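Local coordinates for protein nucleoporin nup120 (Schizosaccharomyces pombe, PDB 4GQ2) that serves as a structural constituent of the nuclear pore complex, whose components can also dock transport factors, at residues 482-485 with 490-493; 287-292 with 297-302; 725-730 with 803-808. All blocks are in the same frame, centred on the assembly; numbering follows the deposited sequence.

Contact 1 (482-485 with 490-493); sequences EPNS and YDYY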
loop_
_atom_site.group_PDB
_atom_site.type_symbol
_atom_site.label_atom_id
_atom_site.label_comp_id
_atom_site.label_asym_id
_atom_site.label_seq_id
_atom_site.Cartn_x
_atom_site.Cartn_y
_atom_site.Cartn_z
ATOM N N GLU A 482 -30.551 -11.550 1.292
ATOM C CA GLU A 482 -31.869 -12.172 1.316
ATOM C C GLU A 482 -32.046 -13.198 2.423
ATOM O O GLU A 482 -31.109 -13.932 2.752
ATOM C CB GLU A 482 -32.184 -12.804 -0.039
ATOM C CG GLU A 482 -32.796 -11.812 -1.011
ATOM C CD GLU A 482 -32.681 -12.249 -2.449
ATOM O OE1 GLU A 482 -31.551 -12.567 -2.887
ATOM O OE2 GLU A 482 -33.721 -12.258 -3.142
ATOM N N PRO A 483 -33.252 -13.235 3.011
ATOM C CA PRO A 483 -33.698 -14.303 3.906
ATOM C C PRO A 483 -33.639 -15.683 3.239
ATOM O O PRO A 483 -33.768 -15.777 2.016
ATOM C CB PRO A 483 -35.158 -13.929 4.198
ATOM C CG PRO A 483 -35.519 -12.858 3.218
ATOM C CD PRO A 483 -34.236 -12.144 2.946
ATOM N N ASN A 484 -33.442 -16.727 4.047
ATOM C CA ASN A 484 -33.381 -18.122 3.584
ATOM C C ASN A 484 -33.260 -19.073 4.781
ATOM O O ASN A 484 -32.617 -18.727 5.778
ATOM C CB ASN A 484 -32.184 -18.326 2.643
ATOM C CG ASN A 484 -32.385 -19.473 1.664
ATOM O OD1 ASN A 484 -31.666 -20.473 1.708
ATOM N ND2 ASN A 484 -33.363 -19.333 0.773
ATOM N N SER A 485 -33.868 -20.261 4.715
ATOM C CA SER A 485 -34.716 -20.712 3.605
ATOM C C SER A 485 -36.158 -20.818 4.080
ATOM O O SER A 485 -37.099 -20.446 3.370
ATOM C CB SER A 485 -34.241 -22.071 3.089
ATOM O OG SER A 485 -34.993 -22.469 1.960
ATOM N N TYR A 490 -30.482 -15.268 7.184
ATOM C CA TYR A 490 -30.186 -14.794 5.836
ATOM C C TYR A 490 -29.430 -15.837 5.023
ATOM O O TYR A 490 -28.798 -16.736 5.580
ATOM C CB TYR A 490 -29.390 -13.493 5.875
ATOM C CG TYR A 490 -30.124 -12.315 6.478
ATOM C CD1 TYR A 490 -30.994 -11.545 5.709
ATOM C CD2 TYR A 490 -29.928 -11.954 7.808
ATOM C CE1 TYR A 490 -31.664 -10.458 6.250
ATOM C CE2 TYR A 490 -30.597 -10.869 8.359
ATOM C CZ TYR A 490 -31.460 -10.126 7.574
ATOM O OH TYR A 490 -32.120 -9.044 8.100
ATOM N N ASP A 491 -29.523 -15.717 3.701
ATOM C CA ASP A 491 -28.736 -16.526 2.781
ATOM C C ASP A 491 -27.371 -15.860 2.636
ATOM O O ASP A 491 -27.119 -15.120 1.684
ATOM C CB ASP A 491 -29.436 -16.642 1.417
ATOM C CG ASP A 491 -28.816 -17.703 0.517
ATOM O OD1 ASP A 491 -27.721 -18.212 0.835
ATOM O OD2 ASP A 491 -29.425 -18.027 -0.525
ATOM N N TYR A 492 -26.508 -16.119 3.610
ATOM C CA TYR A 492 -25.157 -15.575 3.647
ATOM C C TYR A 492 -24.329 -15.994 2.437
ATOM O O TYR A 492 -23.563 -15.194 1.898
ATOM C CB TYR A 492 -24.466 -16.013 4.938
ATOM C CG TYR A 492 -25.171 -15.528 6.183
ATOM C CD1 TYR A 492 -25.132 -14.178 6.548
ATOM C CD2 TYR A 492 -25.872 -16.412 7.006
ATOM C CE1 TYR A 492 -25.774 -13.725 7.689
ATOM C CE2 TYR A 492 -26.516 -15.967 8.155
ATOM C CZ TYR A 492 -26.464 -14.621 8.491
ATOM O OH TYR A 492 -27.097 -14.158 9.630
ATOM N N TYR A 493 -24.508 -17.244 2.012
ATOM C CA TYR A 493 -23.801 -17.813 0.874
ATOM C C TYR A 493 -24.085 -17.055 -0.424
ATOM O O TYR A 493 -23.152 -16.740 -1.169
ATOM C CB TYR A 493 -24.154 -19.298 0.727
ATOM C CG TYR A 493 -23.363 -20.055 -0.324
ATOM C CD1 TYR A 493 -23.629 -19.891 -1.686
ATOM C CD2 TYR A 493 -22.365 -20.958 0.045
ATOM C CE1 TYR A 493 -22.912 -20.585 -2.649
ATOM C CE2 TYR A 493 -21.644 -21.660 -0.911
ATOM C CZ TYR A 493 -21.923 -21.469 -2.255
ATOM O OH TYR A 493 -21.215 -22.161 -3.209
HETATM O O HOH W 1 -28.510 -13.392 0.015
#

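Contact 2 (287-292 with 297-302); sequences YLTSDH and FIALYY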
loop_
_atom_site.group_PDB
_atom_site.type_symbol
_atom_site.label_atom_id
_atom_site.label_comp_id
_atom_site.label_asym_id
_atom_site.label_seq_id
_atom_site.Cartn_x
_atom_site.Cartn_y
_atom_site.Cartn_z
ATOM N N TYR A 287 10.479 7.832 -39.719
ATOM C CA TYR A 287 11.385 7.099 -40.597
ATOM C C TYR A 287 12.829 7.401 -40.234
ATOM O O TYR A 287 13.730 6.629 -40.552
ATOM C CB TYR A 287 11.164 7.518 -42.047
ATOM C CG TYR A 287 10.048 6.809 -42.771
ATOM C CD1 TYR A 287 8.746 7.293 -42.724
ATOM C CD2 TYR A 287 10.303 5.672 -43.540
ATOM C CE1 TYR A 287 7.724 6.655 -43.405
ATOM C CE2 TYR A 287 9.287 5.022 -44.223
ATOM C CZ TYR A 287 7.999 5.519 -44.151
ATOM O OH TYR A 287 6.984 4.877 -44.819
ATOM N N LEU A 288 13.041 8.537 -39.576
ATOM C CA LEU A 288 14.378 9.005 -39.259
ATOM C C LEU A 288 14.567 9.252 -37.772
ATOM O O LEU A 288 13.652 9.720 -37.089
ATOM C CB LEU A 288 14.679 10.303 -40.016
ATOM C CG LEU A 288 14.800 10.286 -41.543
ATOM C CD1 LEU A 288 15.125 11.687 -42.048
ATOM C CD2 LEU A 288 15.854 9.292 -42.016
ATOM N N THR A 289 15.762 8.933 -37.281
ATOM C CA THR A 289 16.215 9.400 -35.969
ATOM C C THR A 289 17.737 9.566 -35.937
ATOM O O THR A 289 18.450 8.922 -36.706
ATOM C CB THR A 289 15.749 8.479 -34.818
ATOM O OG1 THR A 289 15.777 9.209 -33.582
ATOM C CG2 THR A 289 16.639 7.241 -34.703
ATOM N N SER A 290 18.224 10.432 -35.053
ATOM C CA SER A 290 19.661 10.632 -34.892
ATOM C C SER A 290 20.103 10.276 -33.480
ATOM O O SER A 290 19.290 10.288 -32.555
ATOM C CB SER A 290 20.054 12.071 -35.228
ATOM O OG SER A 290 19.787 12.954 -34.154
ATOM N N ASP A 291 21.385 9.954 -33.320
ATOM C CA ASP A 291 21.910 9.603 -32.007
ATOM C C ASP A 291 22.094 10.848 -31.150
ATOM O O ASP A 291 22.416 11.924 -31.659
ATOM C CB ASP A 291 23.197 8.775 -32.105
ATOM C CG ASP A 291 24.343 9.540 -32.725
ATOM O OD1 ASP A 291 24.181 10.043 -33.855
ATOM O OD2 ASP A 291 25.411 9.628 -32.083
ATOM N N HIS A 292 21.875 10.686 -29.848
ATOM C CA HIS A 292 21.777 11.809 -28.914
ATOM C C HIS A 292 23.108 12.338 -28.459
ATOM O O HIS A 292 23.206 13.475 -27.991
ATOM C CB HIS A 292 20.927 11.416 -27.706
ATOM C CG HIS A 292 19.524 10.984 -28.061
ATOM N ND1 HIS A 292 18.460 11.798 -27.930
ATOM C CD2 HIS A 292 19.037 9.776 -28.562
ATOM C CE1 HIS A 292 17.347 11.147 -28.323
ATOM N NE2 HIS A 292 17.702 9.910 -28.710
ATOM N N PHE A 297 25.216 10.634 -36.580
ATOM C CA PHE A 297 24.700 9.393 -37.150
ATOM C C PHE A 297 23.188 9.452 -37.303
ATOM O O PHE A 297 22.504 10.139 -36.546
ATOM C CB PHE A 297 25.092 8.190 -36.300
ATOM C CG PHE A 297 26.571 7.989 -36.181
ATOM C CD1 PHE A 297 27.254 7.209 -37.103
ATOM C CD2 PHE A 297 27.282 8.572 -35.136
ATOM C CE1 PHE A 297 28.622 7.015 -36.990
ATOM C CE2 PHE A 297 28.650 8.384 -35.018
ATOM C CZ PHE A 297 29.319 7.604 -35.946
ATOM N N ILE A 298 22.685 8.724 -38.292
ATOM C CA ILE A 298 21.280 8.748 -38.654
ATOM C C ILE A 298 20.810 7.327 -38.895
ATOM O O ILE A 298 21.412 6.596 -39.675
ATOM C CB ILE A 298 21.048 9.580 -39.938
ATOM C CG1 ILE A 298 21.215 11.070 -39.644
ATOM C CG2 ILE A 298 19.662 9.331 -40.520
ATOM C CD1 ILE A 298 21.693 11.876 -40.830
ATOM N N ALA A 299 19.733 6.944 -38.215
ATOM C CA ALA A 299 19.074 5.681 -38.482
ATOM C C ALA A 299 17.877 5.924 -39.392
ATOM O O ALA A 299 17.164 6.919 -39.247
ATOM C CB ALA A 299 18.651 5.010 -37.188
ATOM N N LEU A 300 17.674 5.008 -40.333
ATOM C CA LEU A 300 16.637 5.145 -41.345
ATOM C C LEU A 300 15.927 3.813 -41.545
ATOM O O LEU A 300 16.569 2.759 -41.585
ATOM C CB LEU A 300 17.238 5.670 -42.658
ATOM C CG LEU A 300 16.539 5.455 -44.009
ATOM C CD1 LEU A 300 15.188 6.154 -44.090
ATOM C CD2 LEU A 300 17.446 5.912 -45.142
ATOM N N TYR A 301 14.602 3.880 -41.668
ATOM C CA TYR A 301 13.748 2.697 -41.746
ATOM C C TYR A 301 13.217 2.438 -43.149
ATOM O O TYR A 301 12.777 3.366 -43.834
ATOM C CB TYR A 301 12.565 2.841 -40.786
ATOM C CG TYR A 301 11.609 1.669 -40.789
ATOM C CD1 TYR A 301 12.044 0.393 -40.439
ATOM C CD2 TYR A 301 10.260 1.840 -41.117
ATOM C CE1 TYR A 301 11.171 -0.685 -40.425
ATOM C CE2 TYR A 301 9.374 0.764 -41.097
ATOM C CZ TYR A 301 9.841 -0.492 -40.751
ATOM O OH TYR A 301 8.989 -1.564 -40.726
ATOM N N TYR A 302 13.252 1.166 -43.545
ATOM C CA TYR A 302 12.724 0.705 -44.826
ATOM C C TYR A 302 11.627 -0.323 -44.577
ATOM O O TYR A 302 11.910 -1.414 -44.074
ATOM C CB TYR A 302 13.814 0.023 -45.653
ATOM C CG TYR A 302 14.876 0.923 -46.242
ATOM C CD1 TYR A 302 15.985 1.310 -45.487
ATOM C CD2 TYR A 302 14.799 1.350 -47.573
ATOM C CE1 TYR A 302 16.973 2.117 -46.027
ATOM C CE2 TYR A 302 15.787 2.156 -48.123
ATOM C CZ TYR A 302 16.870 2.535 -47.345
ATOM O OH TYR A 302 17.859 3.334 -47.873
#

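Contact 3 (725-730 with 803-808); sequences LLEDWR and FIRDDT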
loop_
_atom_site.group_PDB
_atom_site.type_symbol
_atom_site.label_atom_id
_atom_site.label_comp_id
_atom_site.label_asym_id
_atom_site.label_seq_id
_atom_site.Cartn_x
_atom_site.Cartn_y
_atom_site.Cartn_z
ATOM N N LEU A 725 15.967 -18.277 5.837
ATOM C CA LEU A 725 14.839 -18.079 4.938
ATOM C C LEU A 725 13.680 -17.372 5.635
ATOM O O LEU A 725 13.032 -16.502 5.042
ATOM C CB LEU A 725 14.376 -19.408 4.347
ATOM C CG LEU A 725 15.325 -20.025 3.317
ATOM C CD1 LEU A 725 14.897 -21.456 3.062
ATOM C CD2 LEU A 725 15.339 -19.228 2.022
ATOM N N LEU A 726 13.446 -17.733 6.893
ATOM C CA LEU A 726 12.411 -17.107 7.700
ATOM C C LEU A 726 12.712 -15.630 7.887
ATOM O O LEU A 726 11.800 -14.795 7.925
ATOM C CB LEU A 726 12.296 -17.783 9.067
ATOM C CG LEU A 726 11.426 -19.027 9.230
ATOM C CD1 LEU A 726 11.444 -19.462 10.689
ATOM C CD2 LEU A 726 9.996 -18.777 8.766
ATOM N N GLU A 727 13.995 -15.311 7.997
ATOM C CA GLU A 727 14.402 -13.934 8.184
ATOM C C GLU A 727 14.209 -13.139 6.897
ATOM O O GLU A 727 13.745 -12.001 6.931
ATOM C CB GLU A 727 15.842 -13.853 8.667
ATOM C CG GLU A 727 16.209 -12.473 9.183
ATOM C CD GLU A 727 15.176 -11.898 10.144
ATOM O OE1 GLU A 727 14.987 -12.486 11.237
ATOM O OE2 GLU A 727 14.560 -10.855 9.806
ATOM N N ASP A 728 14.567 -13.750 5.769
ATOM C CA ASP A 728 14.295 -13.187 4.460
ATOM C C ASP A 728 12.783 -12.954 4.288
ATOM O O ASP A 728 12.344 -11.848 3.947
ATOM C CB ASP A 728 14.808 -14.140 3.376
ATOM C CG ASP A 728 16.322 -14.096 3.218
ATOM O OD1 ASP A 728 16.977 -13.226 3.827
ATOM O OD2 ASP A 728 16.856 -14.934 2.464
ATOM N N TRP A 729 11.998 -14.003 4.541
ATOM C CA TRP A 729 10.547 -13.928 4.436
ATOM C C TRP A 729 10.026 -12.758 5.198
ATOM O O TRP A 729 9.208 -11.998 4.680
ATOM C CB TRP A 729 9.875 -15.208 4.924
ATOM C CG TRP A 729 8.409 -15.209 4.594
ATOM C CD1 TRP A 729 7.803 -15.662 3.424
ATOM C CD2 TRP A 729 7.309 -14.685 5.421
ATOM N NE1 TRP A 729 6.437 -15.469 3.470
ATOM C CE2 TRP A 729 6.074 -14.882 4.638
ATOM C CE3 TRP A 729 7.225 -14.080 6.679
ATOM C CZ2 TRP A 729 4.822 -14.490 5.116
ATOM C CZ3 TRP A 729 5.958 -13.696 7.154
ATOM C CH2 TRP A 729 4.788 -13.897 6.387
ATOM N N ARG A 730 10.510 -12.594 6.427
ATOM C CA ARG A 730 10.056 -11.524 7.305
ATOM C C ARG A 730 10.246 -10.165 6.667
ATOM O O ARG A 730 9.300 -9.396 6.573
ATOM C CB ARG A 730 10.782 -11.567 8.652
ATOM C CG ARG A 730 10.288 -10.515 9.625
ATOM C CD ARG A 730 10.931 -10.672 10.990
ATOM N NE ARG A 730 12.187 -9.950 11.020
ATOM C CZ ARG A 730 12.399 -8.800 11.643
ATOM N NH1 ARG A 730 11.452 -8.213 12.354
ATOM N NH2 ARG A 730 13.595 -8.254 11.560
ATOM N N PHE A 803 18.910 -8.014 2.040
ATOM C CA PHE A 803 19.498 -9.352 2.119
ATOM C C PHE A 803 20.893 -9.476 2.735
ATOM O O PHE A 803 21.248 -10.556 3.207
ATOM C CB PHE A 803 19.469 -10.035 0.751
ATOM C CG PHE A 803 18.083 -10.274 0.223
ATOM C CD1 PHE A 803 17.287 -11.297 0.742
ATOM C CD2 PHE A 803 17.572 -9.480 -0.799
ATOM C CE1 PHE A 803 16.014 -11.520 0.251
ATOM C CE2 PHE A 803 16.291 -9.692 -1.286
ATOM C CZ PHE A 803 15.514 -10.716 -0.765
ATOM N N ILE A 804 21.694 -8.414 2.716
ATOM C CA ILE A 804 23.070 -8.552 3.210
ATOM C C ILE A 804 23.127 -8.301 4.707
ATOM O O ILE A 804 22.849 -7.200 5.179
ATOM C CB ILE A 804 24.138 -7.801 2.358
ATOM C CG1 ILE A 804 24.118 -6.282 2.585
ATOM C CG2 ILE A 804 24.007 -8.176 0.878
ATOM C CD1 ILE A 804 25.230 -5.778 3.484
ATOM N N ARG A 805 23.472 -9.357 5.439
ATOM C CA ARG A 805 23.226 -9.441 6.878
ATOM C C ARG A 805 24.494 -9.656 7.705
ATOM O O ARG A 805 25.545 -10.019 7.169
ATOM C CB ARG A 805 22.240 -10.580 7.164
ATOM C CG ARG A 805 21.054 -10.658 6.209
ATOM C CD ARG A 805 20.031 -11.693 6.651
ATOM N NE ARG A 805 19.721 -11.545 8.068
ATOM C CZ ARG A 805 18.945 -10.592 8.576
ATOM N NH1 ARG A 805 18.368 -9.694 7.785
ATOM N NH2 ARG A 805 18.742 -10.543 9.885
ATOM N N ASP A 806 24.372 -9.430 9.017
ATOM C CA ASP A 806 25.445 -9.663 10.000
ATOM C C ASP A 806 24.970 -9.413 11.439
ATOM O O ASP A 806 23.904 -8.828 11.657
ATOM C CB ASP A 806 26.692 -8.817 9.687
ATOM C CG ASP A 806 26.354 -7.381 9.328
ATOM O OD1 ASP A 806 25.900 -6.633 10.219
ATOM O OD2 ASP A 806 26.548 -6.999 8.156
ATOM N N ASP A 807 25.768 -9.864 12.409
ATOM C CA ASP A 807 25.478 -9.680 13.839
ATOM C C ASP A 807 25.412 -8.197 14.209
ATOM O O ASP A 807 24.529 -7.764 14.955
ATOM C CB ASP A 807 26.552 -10.358 14.710
ATOM C CG ASP A 807 27.102 -11.643 14.096
ATOM O OD1 ASP A 807 26.314 -12.577 13.832
ATOM O OD2 ASP A 807 28.334 -11.723 13.897
ATOM N N THR A 808 26.357 -7.435 13.662
ATOM C CA THR A 808 26.574 -6.028 14.004
ATOM C C THR A 808 25.456 -5.077 13.563
ATOM O O THR A 808 25.208 -4.066 14.222
ATOM C CB THR A 808 27.948 -5.520 13.488
ATOM O OG1 THR A 808 27.874 -4.121 13.192
ATOM C CG2 THR A 808 28.393 -6.268 12.226
HETATM O O HOH W 2 16.779 -8.841 9.919
#

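Contact 1 (482-485 with 490-493)
In the loop that leads into helix 492-515, Glu-482 and Asp-491 are joined by a backbone hydrogen bond: Asp-491 N gives its hydrogen to Glu-482 O at 2.6 Å, almost straight at 177°. Pro-483 and Tyr-490 form a single beta bridge, with CA atoms 4.0 Å apart. Proline can occupy this place because the cross-segment bond uses the Glu-482 carbonyl and asks for no N-H from residue 483. Water 1 adds a second link, accepting from Glu-482 N and donating to Asp-491 O at 2.8 Å. Asp-491 is the centre of an inverse gamma turn and the N-cap of the helix. With CG anti to its backbone N (chi1 -168°), its OD1 accepts from Glu-494 N, the classic job of a short acidic side chain at a helix start. The same side chain lies alongside Asn-484 and points the same way: Asn-484 CB meets Asp-491 CB at 3.4 Å, and amide and carboxylate stack with planes 20° apart. The Tyr-490 ring turns its edge to Glu-482 O, while its CD1 lies 4.3 Å from Pro-483 CD. Tyr-490 OH hydrogen-bonds to the backbone of another protein's chain, which also packs on Pro-483.

Contact 2 (287-292 with 297-302)
Tyr-287 and Phe-297 mark the two ends of an antiparallel beta hairpin, strands 288-290 and 297-302, and of all its residues these two bury most against the partner segment. The hairpin opens a four-stranded antiparallel sheet within the beta-propeller domain, with strand 288-290 at the sheet's edge. Such sheets are the blades of a propeller. Tyr-287 sits just before the first strand. Its carbonyl accepts from Tyr-301 N at 3.1 Å, with the donor in the carbonyl plane, and the edge of its ring meets the same residue, Tyr-287 CD2 lying 3.4 Å from Tyr-301 O. The ring also packs on Leu-280 and Leu-253, which suits a large aromatic residue in a buried place.

Between the ends, Thr-289 and Ala-299 are a hydrogen-bonded pair with bonds in both directions, the shorter being Ala-299 N to Thr-289 O at 2.8 Å. Thr-289 CG2 rests on Ala-299 CB, and both small side chains pack against Phe-350 of strand 346-354. On the other face, Leu-288 and Leu-300 run side by side, CD2 of the first 3.8 Å from CD1 of the second. With Ile-298 they form an apolar surface that meets Val-251 and Leu-253 of strand 249-254, in another sheet of the domain.

At the turn end the backbone bond from Asp-291 N to Phe-297 O is weak (3.4 Å), and the Asp-291 carboxylate adds a second link. Its OD1 lies at the edge of the Phe-297 ring, carboxylate and ring planes 67° apart; the apolar ring is buried edge-to-face against Phe-362. Asp-291 CG stands between backbone N and carbonyl carbon (chi1 65°), which brings the carboxylate round to the opposite strand. OD2 bonds to Ser-354 OG, whereas OD1 accepts from Phe-297 N at 3.0 Å on its syn side, 19° out of the carboxylate plane.

Contact 3 (725-730 with 803-808)
Glu-727 and Arg-805 cross at about a right angle, yet their carboxylate and guanidinium planes are only 20° apart. Glu-727 CG lies over one face of the Arg-805 guanidinium, displaced toward its rim and 3.3 Å from NH2. The charges do not pair directly: Glu-727 OE2 is 4.2 Å from Arg-805 NH2 and well out of the guanidinium plane. Water 2 mediates instead, accepting from Arg-805 NH2 at 2.6 Å and giving a weak bond to Glu-727 OE2. Arg-805 is exposed and poorly ordered, so this link is probably only approximate; its long chain suits a reach from the loop. Arg-730 of the same helix grips Glu-727 OE2 side-on with NE, at 2.8 Å through the syn lone pair, and with NH2, which is shared with Asp-811. A bend at chi2 (48°) turns the glutamate tip toward Arg-730.

Asp-728 and Phe-803 also cross nearly at right angles. The carboxylate stands at the ring edge, planes 85° apart, with OD1 3.7 Å from CD1; the slightly positive ring hydrogens probably favour this approach. The carboxylate's charge is met by Arg-658, which bridges to Asp-728 OD2 and also bonds Phe-803 O. This helix-to-loop contact in the helical part of the chain joins the middle of helix 719-739 to the C-terminal end of helix 790-803 and the loop after it, with Ile-693 and Phe-689 of helix 672-703 against Asp-728 and Phe-803.

In the fold
The three contacts share no helix or strand and do not touch one another. Contact 2 is the buried one, and all but one of its touching residues are shielded; it relies on regular strand pairing and apolar faces between sheets of the propeller. Contact 1 belongs to the same propeller-domain sequence family, yet its centre is about 67 Å from that of contact 2, across the chain's centre. At the surface it uses a lone backbone bond, a water and a helix cap, and it alone lies against another protein chain. Contact 3, partly buried between helices, depends on charged side chains, a water and an aromatic edge rather than on backbone bonding across its segments.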